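Local coordinates for acyl-coenzyme A oxidase 1 (PDB 5Y9D), which oxidises acyl-CoA to trans-2-enoyl-CoA with its FAD cofactor and passes the electrons to oxygen, giving hydrogen peroxide in peroxisomal beta-oxidation, at residues 223-227 with 228-232; 239-242 with 243-246. One frame throughout, in Å; residues are numbered along the deposited sequence.

Interaction 1. Residues 223-227 with 228-232; sequences LIVHG and KDYGT
Leu223 and Tyr230 meet across a beta hairpin, two residues along each strand from the pair that closes its turn. Their backbones are bonded by Tyr230 N to Leu223 O at 2.9 Å, and Leu223 N reaches Gly231 O at 3.0 Å. Beside these bonds Leu223 CD2 rests against Tyr230 CB, 3.8 Å away; with CG anti to the backbone N (chi1 169°), the leucine turns its branch to the base of the tyrosine. The phenol ring extends back toward the turn, crossing Val225 at about a right angle, with CE2 3.9 Å from Val225 CB. Lys228 CG lies over one face of the same ring, near its rim, and the bent lysine chain returns NZ to Tyr230 OH in a weak hydrogen bond. Lys228 and Val225 close the hairpin as a hydrogen-bonded pair around a type I' turn, with His226 and Gly227 at its corners, both at positive phi. Lys228 N donates to Val225 O (2.9 Å) and Val225 N to Lys228 O (3.1 Å). On the other face from this pair, Ile224 and Asp229 form a non-hydrogen-bonded pair, Ile224 CD1 lying 3.8 Å from Asp229 CA and 3.9 Å from Asp229 CG. With an alanine here in place of Ile224 the delta methyl is gone, and Asp229 CA and CG would probably lose their apolar neighbour across the pair. Asp229 OD1 accepts from Gly231 N, an Asx turn. The hairpin joins strands 216-225 and 228-238 of the mixed sheet; Ile224 bonds through its backbone to Ala184 and Tyr186 of strand 183-187, while Met282 and Val295 from loops pack on Leu223 and Tyr230.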
loop_
_atom_site.group_PDB
_atom_site.type_symbol
_atom_site.label_atom_id
_atom_site.label_comp_id
_atom_site.label_asym_id
_atom_site.label_seq_id
_atom_site.Cartn_x
_atom_site.Cartn_y
_atom_site.Cartn_z
ATOM N N LEU A 223 -3.280 10.957 -36.793
ATOM C CA LEU A 223 -4.012 11.292 -38.002
ATOM C C LEU A 223 -3.009 11.477 -39.130
ATOM O O LEU A 223 -2.212 12.434 -39.107
ATOM C CB LEU A 223 -4.740 12.597 -37.749
ATOM C CG LEU A 223 -5.374 13.279 -38.937
ATOM C CD1 LEU A 223 -6.437 12.349 -39.470
ATOM C CD2 LEU A 223 -5.954 14.605 -38.456
ATOM N N ILE A 224 -3.007 10.560 -40.103
ATOM C CA ILE A 224 -2.056 10.686 -41.193
ATOM C C ILE A 224 -2.780 11.030 -42.482
ATOM O O ILE A 224 -3.645 10.305 -42.894
ATOM C CB ILE A 224 -1.170 9.442 -41.408
ATOM C CG1 ILE A 224 -0.755 8.775 -40.094
ATOM C CG2 ILE A 224 0.082 9.830 -42.184
ATOM C CD1 ILE A 224 0.017 9.647 -39.135
ATOM N N VAL A 225 -2.394 12.141 -43.101
ATOM C CA VAL A 225 -2.939 12.602 -44.393
ATOM C C VAL A 225 -1.761 12.971 -45.304
ATOM O O VAL A 225 -0.872 13.741 -44.912
ATOM C CB VAL A 225 -3.868 13.840 -44.240
ATOM C CG1 VAL A 225 -4.654 14.092 -45.526
ATOM C CG2 VAL A 225 -4.851 13.670 -43.088
ATOM N N HIS A 226 -1.742 12.402 -46.508
ATOM C CA HIS A 226 -0.672 12.658 -47.488
ATOM C C HIS A 226 0.737 12.559 -46.906
ATOM O O HIS A 226 1.623 13.366 -47.233
ATOM C CB HIS A 226 -0.869 14.034 -48.106
ATOM C CG HIS A 226 -2.202 14.203 -48.752
ATOM N ND1 HIS A 226 -2.744 13.246 -49.580
ATOM C CD2 HIS A 226 -3.101 15.212 -48.697
ATOM C CE1 HIS A 226 -3.926 13.655 -50.006
ATOM N NE2 HIS A 226 -4.169 14.844 -49.483
ATOM N N GLY A 227 0.926 11.565 -46.040
ATOM C CA GLY A 227 2.222 11.248 -45.453
ATOM C C GLY A 227 2.630 12.129 -44.301
ATOM O O GLY A 227 3.751 12.034 -43.829
ATOM N N LYS A 228 1.732 12.997 -43.843
ATOM C CA LYS A 228 2.047 13.896 -42.744
ATOM C C LYS A 228 1.185 13.569 -41.516
ATOM O O LYS A 228 -0.043 13.430 -41.612
ATOM C CB LYS A 228 1.872 15.359 -43.179
ATOM C CG LYS A 228 1.692 16.345 -42.019
ATOM C CD LYS A 228 2.423 17.656 -42.224
ATOM C CE LYS A 228 1.727 18.834 -41.550
ATOM N NZ LYS A 228 1.049 19.654 -42.599
ATOM N N ASP A 229 1.871 13.462 -40.375
ATOM C CA ASP A 229 1.267 13.263 -39.058
ATOM C C ASP A 229 0.716 14.580 -38.510
ATOM O O ASP A 229 1.480 15.470 -38.154
ATOM C CB ASP A 229 2.337 12.717 -38.111
ATOM C CG ASP A 229 1.774 12.181 -36.808
ATOM O OD1 ASP A 229 0.636 12.551 -36.451
ATOM O OD2 ASP A 229 2.493 11.402 -36.128
ATOM N N TYR A 230 -0.604 14.695 -38.416
ATOM C CA TYR A 230 -1.206 15.883 -37.818
ATOM C C TYR A 230 -1.423 15.799 -36.310
ATOM O O TYR A 230 -2.059 16.685 -35.705
ATOM C CB TYR A 230 -2.503 16.220 -38.522
ATOM C CG TYR A 230 -2.234 16.834 -39.861
ATOM C CD1 TYR A 230 -2.030 18.212 -39.987
ATOM C CD2 TYR A 230 -2.153 16.036 -41.006
ATOM C CE1 TYR A 230 -1.781 18.782 -41.228
ATOM C CE2 TYR A 230 -1.902 16.590 -42.240
ATOM C CZ TYR A 230 -1.706 17.957 -42.352
ATOM O OH TYR A 230 -1.443 18.482 -43.592
ATOM N N GLY A 231 -0.866 14.757 -35.698
ATOM C CA GLY A 231 -1.019 14.533 -34.274
ATOM C C GLY A 231 -2.141 13.593 -33.856
ATOM O O GLY A 231 -2.862 13.013 -34.662
ATOM N N THR A 232 -2.312 13.488 -32.550
ATOM C CA THR A 232 -3.270 12.579 -31.958
ATOM C C THR A 232 -4.698 13.098 -31.989
ATOM O O THR A 232 -4.997 14.154 -31.479
ATOM C CB THR A 232 -2.882 12.289 -30.510
ATOM O OG1 THR A 232 -1.575 11.738 -30.485
ATOM C CG2 THR A 232 -3.836 11.312 -29.888
#

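Interaction 2. Residues 239-242 with 243-246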
loop_
_atom_site.group_PDB
_atom_site.type_symbol
_atom_site.label_atom_id
_atom_site.label_comp_id
_atom_site.label_asym_id
_atom_site.label_seq_id
_atom_site.Cartn_x
_atom_site.Cartn_y
_atom_site.Cartn_z
ATOM N N LEU A 239 -16.258 -2.154 -32.802
ATOM C CA LEU A 239 -15.407 -3.283 -32.456
ATOM C C LEU A 239 -16.066 -4.597 -32.766
ATOM O O LEU A 239 -15.402 -5.503 -33.177
ATOM C CB LEU A 239 -15.067 -3.272 -30.982
ATOM C CG LEU A 239 -14.275 -2.103 -30.444
ATOM C CD1 LEU A 239 -14.181 -2.310 -28.923
ATOM C CD2 LEU A 239 -12.898 -1.944 -31.120
ATOM N N ARG A 240 -17.344 -4.714 -32.471
ATOM C CA ARG A 240 -18.056 -5.983 -32.608
ATOM C C ARG A 240 -19.325 -5.862 -33.471
ATOM O O ARG A 240 -19.939 -4.776 -33.556
ATOM C CB ARG A 240 -18.504 -6.482 -31.244
ATOM C CG ARG A 240 -17.405 -6.793 -30.260
ATOM C CD ARG A 240 -17.977 -7.311 -28.937
ATOM N NE ARG A 240 -17.008 -8.148 -28.256
ATOM C CZ ARG A 240 -16.004 -7.692 -27.524
ATOM N NH1 ARG A 240 -15.837 -6.385 -27.329
ATOM N NH2 ARG A 240 -15.156 -8.554 -26.950
ATOM N N ASN A 241 -19.715 -6.982 -34.081
ATOM C CA ASN A 241 -21.028 -7.108 -34.700
ATOM C C ASN A 241 -22.019 -7.232 -33.543
ATOM O O ASN A 241 -21.897 -8.122 -32.711
ATOM C CB ASN A 241 -21.117 -8.315 -35.654
ATOM C CG ASN A 241 -20.024 -8.311 -36.723
ATOM O OD1 ASN A 241 -19.132 -9.168 -36.707
ATOM N ND2 ASN A 241 -20.057 -7.324 -37.620
ATOM N N VAL A 242 -22.974 -6.320 -33.488
ATOM C CA VAL A 242 -23.825 -6.153 -32.307
ATOM C C VAL A 242 -24.798 -7.312 -32.062
ATOM O O VAL A 242 -25.209 -7.553 -30.933
ATOM C CB VAL A 242 -24.640 -4.828 -32.410
ATOM C CG1 VAL A 242 -25.262 -4.479 -31.067
ATOM C CG2 VAL A 242 -23.739 -3.668 -32.865
ATOM N N HIS A 243 -25.136 -8.058 -33.103
ATOM C CA HIS A 243 -26.184 -9.048 -32.996
ATOM C C HIS A 243 -25.694 -10.405 -32.552
ATOM O O HIS A 243 -26.486 -11.205 -32.059
ATOM C CB HIS A 243 -26.995 -9.118 -34.304
ATOM C CG HIS A 243 -27.887 -7.931 -34.519
ATOM N ND1 HIS A 243 -29.158 -7.853 -33.996
ATOM C CD2 HIS A 243 -27.685 -6.767 -35.181
ATOM C CE1 HIS A 243 -29.713 -6.704 -34.348
ATOM N NE2 HIS A 243 -28.838 -6.027 -35.065
ATOM N N ASP A 244 -24.400 -10.671 -32.703
ATOM C CA ASP A 244 -23.771 -11.880 -32.140
ATOM C C ASP A 244 -22.523 -11.591 -31.291
ATOM O O ASP A 244 -21.873 -12.496 -30.791
ATOM C CB ASP A 244 -23.413 -12.859 -33.254
ATOM C CG ASP A 244 -22.572 -12.223 -34.374
ATOM O OD1 ASP A 244 -21.636 -11.438 -34.094
ATOM O OD2 ASP A 244 -22.853 -12.522 -35.558
ATOM N N HIS A 245 -22.168 -10.319 -31.164
ATOM C CA HIS A 245 -20.977 -9.903 -30.420
ATOM C C HIS A 245 -19.596 -10.299 -30.989
ATOM O O HIS A 245 -18.576 -10.125 -30.323
ATOM C CB HIS A 245 -21.103 -10.383 -28.984
ATOM C CG HIS A 245 -20.831 -9.319 -27.991
ATOM N ND1 HIS A 245 -19.907 -9.459 -26.989
ATOM C CD2 HIS A 245 -21.367 -8.087 -27.848
ATOM C CE1 HIS A 245 -19.890 -8.357 -26.264
ATOM N NE2 HIS A 245 -20.764 -7.507 -26.769
ATOM N N SER A 246 -19.564 -10.807 -32.209
ATOM C CA SER A 246 -18.316 -11.194 -32.847
ATOM C C SER A 246 -17.523 -9.955 -33.294
ATOM O O SER A 246 -18.111 -8.933 -33.583
ATOM C CB SER A 246 -18.594 -12.090 -34.055
ATOM O OG SER A 246 -19.069 -11.349 -35.156
#
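Arg240 and His245 make the main side-chain contact of this tight loop, by stacking. The chain of Arg240, extended from CG to NE, runs across one face of the imidazole: CD sits over the ring centre, 3.4 Å from the centroid and 5° off the normal, a CH-pi contact. Beyond it the guanidinium lies nearly flat on the ring, the planes 24° apart and the centres 4.6 Å apart, while His245 O comes to the guanidinium edge. Hydrogen bonds fix both ends of this stack: Arg240 NH1 binds Ser214 O and Ala210 O, and His245 NE2 binds Thr213 O.

Backbone hydrogen bonds draw the loop together. Asn241 N donates to Ser246 O at 2.6 Å, while the bond from His245 N to Asn241 O, 2.7 Å long, is weak because it is strongly bent. A carboxylate secures the return: Asp244 OD1 accepts from Ser246 N at 2.9 Å, met on the anti side of the carboxylate, 18° out of its plane.

The second subunit completes the surroundings. Its Pro682 O accepts from Arg240 NH2, its Arg683 donates to Asp244 O, and its Tyr687 meets the ring of His245. The loop between strands 228-238 and 251-255 thus contains an Asx turn at Asp244 and lies at the interface with the second subunit.

Both contacts belong to the middle domain of the acyl-CoA dehydrogenase type and follow in series along the chain, interaction 1 closing before interaction 2 opens. Strand 228-238 connects them: the hairpin turn lies at its start, and the loop 239-246 follows its end. Their centres are 30 Å apart and their nearest atoms about 16 Å, so they do not touch. Interaction 1 is the turn end of a hairpin, away from the FAD site, whereas interaction 2 lies nearer the cofactor, the side chain of Leu239 being about 11 Å from a bound FAD. One strand thus spans from a peripheral hairpin to a loop that meets the second subunit.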